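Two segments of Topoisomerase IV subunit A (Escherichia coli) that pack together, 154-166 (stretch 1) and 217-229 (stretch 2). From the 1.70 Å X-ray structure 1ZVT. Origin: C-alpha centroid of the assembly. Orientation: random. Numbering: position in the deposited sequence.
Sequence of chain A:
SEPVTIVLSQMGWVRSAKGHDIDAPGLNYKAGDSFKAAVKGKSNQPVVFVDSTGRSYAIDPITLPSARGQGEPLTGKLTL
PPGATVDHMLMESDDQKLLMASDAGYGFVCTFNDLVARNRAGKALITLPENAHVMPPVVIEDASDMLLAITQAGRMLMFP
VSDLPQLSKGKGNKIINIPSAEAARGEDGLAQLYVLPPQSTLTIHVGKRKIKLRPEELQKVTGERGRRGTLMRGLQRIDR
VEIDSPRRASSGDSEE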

# COMPACT_ATOMS: atom_id res chain seq x y z
N GLY A 154 1.09 15.66 12.19
CA GLY A 154 2.29 16.25 11.60
C GLY A 154 3.59 15.82 12.24
O GLY A 154 4.58 16.55 12.18
N ARG A 155 3.61 14.65 12.88
CA ARG A 155 4.86 14.14 13.43
C ARG A 155 5.54 13.22 12.45
O ARG A 155 4.88 12.49 11.72
CB ARG A 155 4.65 13.41 14.76
CG ARG A 155 4.16 14.35 15.87
CD ARG A 155 4.06 13.69 17.21
NE ARG A 155 3.83 14.76 18.18
CZ ARG A 155 2.63 15.29 18.43
NH1 ARG A 155 1.54 14.80 17.83
NH2 ARG A 155 2.53 16.31 19.26
N MET A 156 6.87 13.26 12.42
CA MET A 156 7.68 12.45 11.50
C MET A 156 8.66 11.57 12.28
O MET A 156 9.28 12.00 13.26
CB MET A 156 8.46 13.33 10.52
CG MET A 156 7.58 14.18 9.63
SD MET A 156 8.58 15.12 8.44
CE MET A 156 9.66 13.90 7.82
N LEU A 157 8.77 10.32 11.85
CA LEU A 157 9.75 9.41 12.45
C LEU A 157 10.39 8.59 11.35
O LEU A 157 9.69 8.09 10.48
CB LEU A 157 9.07 8.44 13.43
CG LEU A 157 9.97 7.44 14.17
CD1 LEU A 157 10.91 8.13 15.14
CD2 LEU A 157 9.16 6.40 14.92
N MET A 158 11.71 8.44 11.40
CA MET A 158 12.43 7.62 10.41
C MET A 158 13.31 6.60 11.14
O MET A 158 14.00 6.96 12.10
CB MET A 158 13.31 8.47 9.48
CG MET A 158 13.90 7.67 8.33
SD MET A 158 14.65 8.76 7.10
CE MET A 158 16.19 9.22 7.85
N PHE A 159 13.31 5.35 10.68
CA PHE A 159 14.23 4.34 11.21
C PHE A 159 14.41 3.25 10.15
O PHE A 159 13.58 3.14 9.25
CB PHE A 159 13.71 3.74 12.54
CG PHE A 159 12.35 3.09 12.43
CD1 PHE A 159 12.22 1.78 11.94
CD2 PHE A 159 11.21 3.76 12.87
CE1 PHE A 159 10.95 1.18 11.85
CE2 PHE A 159 9.95 3.17 12.77
CZ PHE A 159 9.83 1.88 12.27
N PRO A 160 15.49 2.46 10.25
CA PRO A 160 15.71 1.44 9.21
C PRO A 160 14.56 0.45 9.16
O PRO A 160 14.10 -0.02 10.20
CB PRO A 160 17.00 0.76 9.67
CG PRO A 160 17.70 1.80 10.51
CD PRO A 160 16.56 2.43 11.26
N VAL A 161 14.07 0.12 7.95
CA VAL A 161 12.91 -0.77 7.86
C VAL A 161 13.20 -2.18 8.46
O VAL A 161 12.26 -2.86 8.90
CB VAL A 161 12.34 -0.83 6.41
CG1 VAL A 161 13.26 -1.60 5.51
CG2 VAL A 161 10.90 -1.42 6.39
N SER A 162 14.47 -2.59 8.49
CA SER A 162 14.90 -3.84 9.16
C SER A 162 14.54 -3.89 10.64
O SER A 162 14.50 -4.97 11.23
CB SER A 162 16.40 -4.07 8.99
OG SER A 162 17.14 -2.94 9.43
N ASP A 163 14.31 -2.73 11.26
CA ASP A 163 13.89 -2.65 12.67
C ASP A 163 12.48 -3.17 12.92
O ASP A 163 12.13 -3.53 14.06
CB ASP A 163 13.99 -1.21 13.19
CG ASP A 163 15.40 -0.80 13.58
OD1 ASP A 163 16.33 -1.62 13.39
OD2 ASP A 163 15.56 0.34 14.07
N LEU A 164 11.66 -3.22 11.88
CA LEU A 164 10.30 -3.69 12.01
C LEU A 164 10.22 -5.21 11.83
O LEU A 164 10.59 -5.74 10.76
CB LEU A 164 9.41 -2.99 10.97
CG LEU A 164 7.91 -3.23 11.11
CD1 LEU A 164 7.36 -2.72 12.43
CD2 LEU A 164 7.22 -2.55 9.97
N PRO A 165 9.77 -5.94 12.87
CA PRO A 165 9.74 -7.40 12.80
C PRO A 165 8.92 -7.94 11.64
O PRO A 165 7.90 -7.36 11.25
CB PRO A 165 9.11 -7.81 14.14
CG PRO A 165 9.48 -6.71 15.08
CD PRO A 165 9.33 -5.46 14.21
N GLN A 166 9.41 -9.05 11.08
CA GLN A 166 8.71 -9.77 10.03
C GLN A 166 7.64 -10.69 10.60
O GLN A 166 7.89 -11.41 11.57
CB GLN A 166 9.72 -10.55 9.17
CG GLN A 166 9.09 -11.33 8.02
CD GLN A 166 10.08 -11.85 7.01
OE1 GLN A 166 11.29 -11.63 7.12
NE2 GLN A 166 9.58 -12.55 5.99
N GLU A 217 18.18 16.98 6.80
CA GLU A 217 16.98 17.21 7.59
C GLU A 217 16.34 15.90 8.08
O GLU A 217 15.85 15.82 9.20
CB GLU A 217 15.95 18.03 6.79
CG GLU A 217 16.34 19.51 6.56
CD GLU A 217 17.34 19.72 5.44
OE1 GLU A 217 17.50 18.82 4.59
OE2 GLU A 217 18.00 20.79 5.40
N LEU A 218 16.35 14.86 7.25
CA LEU A 218 15.72 13.60 7.66
C LEU A 218 16.49 12.91 8.80
O LEU A 218 15.90 12.20 9.59
CB LEU A 218 15.51 12.66 6.47
CG LEU A 218 14.54 13.19 5.40
CD1 LEU A 218 14.69 12.41 4.09
CD2 LEU A 218 13.09 13.20 5.89
N GLN A 219 17.80 13.14 8.89
CA GLN A 219 18.58 12.64 10.04
C GLN A 219 17.98 13.16 11.35
O GLN A 219 18.00 12.45 12.37
CB GLN A 219 20.07 13.03 9.93
CG GLN A 219 20.74 12.51 8.65
CD GLN A 219 22.27 12.59 8.66
OE1 GLN A 219 22.87 13.61 9.05
NE2 GLN A 219 22.91 11.52 8.19
N LYS A 220 17.43 14.37 11.31
CA LYS A 220 16.86 15.03 12.48
C LYS A 220 15.54 14.42 12.98
O LYS A 220 15.15 14.66 14.12
CB LYS A 220 16.62 16.53 12.20
CG LYS A 220 17.83 17.32 11.69
CD LYS A 220 18.73 17.81 12.80
CE LYS A 220 20.00 18.45 12.25
NZ LYS A 220 20.95 18.76 13.36
N VAL A 221 14.85 13.67 12.12
CA VAL A 221 13.63 13.00 12.56
C VAL A 221 13.86 11.50 12.72
O VAL A 221 12.91 10.75 12.92
CB VAL A 221 12.38 13.26 11.61
CG1 VAL A 221 12.10 14.77 11.48
CG2 VAL A 221 12.56 12.61 10.25
N THR A 222 15.12 11.06 12.62
CA THR A 222 15.44 9.65 12.87
C THR A 222 15.30 9.36 14.36
O THR A 222 15.66 10.18 15.21
CB THR A 222 16.82 9.31 12.29
OG1 THR A 222 16.83 9.61 10.89
CG2 THR A 222 17.14 7.84 12.47
N GLY A 223 14.74 8.20 14.70
CA GLY A 223 14.52 7.86 16.09
C GLY A 223 14.21 6.39 16.23
O GLY A 223 14.24 5.64 15.24
N GLU A 224 13.89 5.97 17.44
CA GLU A 224 13.61 4.57 17.68
C GLU A 224 12.20 4.25 17.20
O GLU A 224 11.29 5.03 17.42
CB GLU A 224 13.74 4.27 19.17
CG GLU A 224 13.69 2.81 19.54
CD GLU A 224 15.03 2.08 19.37
OE1 GLU A 224 16.09 2.72 19.59
OE2 GLU A 224 15.02 0.87 19.05
N ARG A 225 12.03 3.09 16.58
CA ARG A 225 10.70 2.59 16.24
C ARG A 225 9.78 2.65 17.46
O ARG A 225 10.19 2.29 18.58
CB ARG A 225 10.80 1.16 15.72
CG ARG A 225 9.44 0.49 15.58
CD ARG A 225 9.53 -0.88 14.90
NE ARG A 225 10.12 -1.91 15.76
CZ ARG A 225 9.46 -2.58 16.70
NH1 ARG A 225 8.18 -2.30 16.95
NH2 ARG A 225 10.07 -3.52 17.39
N GLY A 226 8.56 3.13 17.24
CA GLY A 226 7.55 3.17 18.29
C GLY A 226 7.51 4.45 19.11
O GLY A 226 6.64 4.61 19.97
N ARG A 227 8.47 5.35 18.87
CA ARG A 227 8.46 6.69 19.42
C ARG A 227 7.35 7.49 18.73
O ARG A 227 6.80 7.05 17.70
CB ARG A 227 9.83 7.37 19.22
CG ARG A 227 10.95 6.85 20.11
CD ARG A 227 11.18 7.76 21.29
NE ARG A 227 12.20 7.28 22.22
CZ ARG A 227 12.20 7.58 23.52
NH1 ARG A 227 11.23 8.34 24.02
NH2 ARG A 227 13.15 7.12 24.33
N ARG A 228 7.01 8.66 19.27
CA ARG A 228 5.85 9.39 18.73
C ARG A 228 6.23 10.24 17.52
O ARG A 228 5.36 10.68 16.79
CB ARG A 228 5.11 10.23 19.80
CG ARG A 228 5.87 11.39 20.29
CD ARG A 228 4.95 12.34 21.08
NE ARG A 228 5.72 13.42 21.66
CZ ARG A 228 5.20 14.58 22.05
NH1 ARG A 228 3.91 14.83 21.89
NH2 ARG A 228 6.00 15.50 22.56
N GLY A 229 7.53 10.46 17.33
CA GLY A 229 8.02 11.27 16.20
C GLY A 229 8.08 12.76 16.51
O GLY A 229 7.61 13.20 17.56
O HOH W 1 6.44 15.60 18.71
O HOH W 2 11.55 11.85 15.36
O HOH W 3 14.20 1.31 16.00
O HOH W 4 12.95 -4.10 16.80

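The strand 155-160 packs against the end of a helix and the loop that follows it. The two stretches are joined by a single beta bridge, M158 with T222, whose CA atoms lie 4.4 Å apart. Both polar backbone atoms of M158 are used. M158 N donates to V221 O at 3.0 Å, and G223 N donates to M158 O at 3.0 Å. The N-H...O angles are 146° and 156°, so both bonds are somewhat bent but sound.

These two carbonyls also receive CA-H contacts. L157 CA lies 3.5 Å from V221 O, and T222 CA lies 3.1 Å from M158 O. V221 O also accepts a hydrogen bond from water 2, at 3.0 Å. The same water donates to M156 O at 3.1 Å. It therefore links two acceptors that could not bond to each other. M158 O and G223 O are 3.4 Å apart, but both are acceptors and no bond forms.

The segment leading to the bridge is held by its own bonds. T222 closes a type I turn from Q219, with T222 N donating to Q219 O at 3.2 Å. L218 O accepts from V221 N at 3.1 Å and from T222 OG1 at 3.0 Å. The direction of the hydroxyl bond is thus settled. M158 CE rests 3.1 Å from T222 OG1 and 3.8 Å from L218 CB. M156 CE fills the neighbouring space, 4.0 Å from both L218 CD2 and V221 CG2.

L157 points its CA-to-CB bond away overall, yet its end returns to the type II turn E224 to R227. L157 CD2 sits 3.6 Å from E224 O and 3.7 Å from R227 O. E224 O is satisfied within the turn, by R227 N at 3.2 Å. L157 CD1 is 3.7 Å from G223 CA; an ideal CB on G223 would clash with that methyl. At G229 a CB would clash with M156 O, and the backbone angles call for glycine in any case.

R225 has the largest area covered by the other stretch. R225 CB stands 3.6 Å from the centroid of the F159 ring, 11° off the normal, a CH-pi contact over the face. Further along, R225 NE donates to D163 O at 3.1 Å, a weak bond with an angle of 130°. Water 4 reinforces the pair. It donates to D163 O at 2.9 Å and accepts from R225 NH2 at 3.0 Å. R225 NH1 is bonded elsewhere in the structure. P165 CD covers one face of the guanidinium. Water 3 accepts from R225 N at 2.9 Å and donates to D163 OD2 at 2.6 Å; its bond to E224 OE2, at 3.2 Å, is weak.

R155 touches the other stretch directly, with R155 CD 3.3 Å from R228 O. Water 1 adds a bridge: it accepts from R155 NE at 2.8 Å and donates to G229 O at 2.9 Å. R155 NH2 and R228 NH1 are 3.3 Å apart. Both are donors of like charge, so this is proximity without a hydrogen bond.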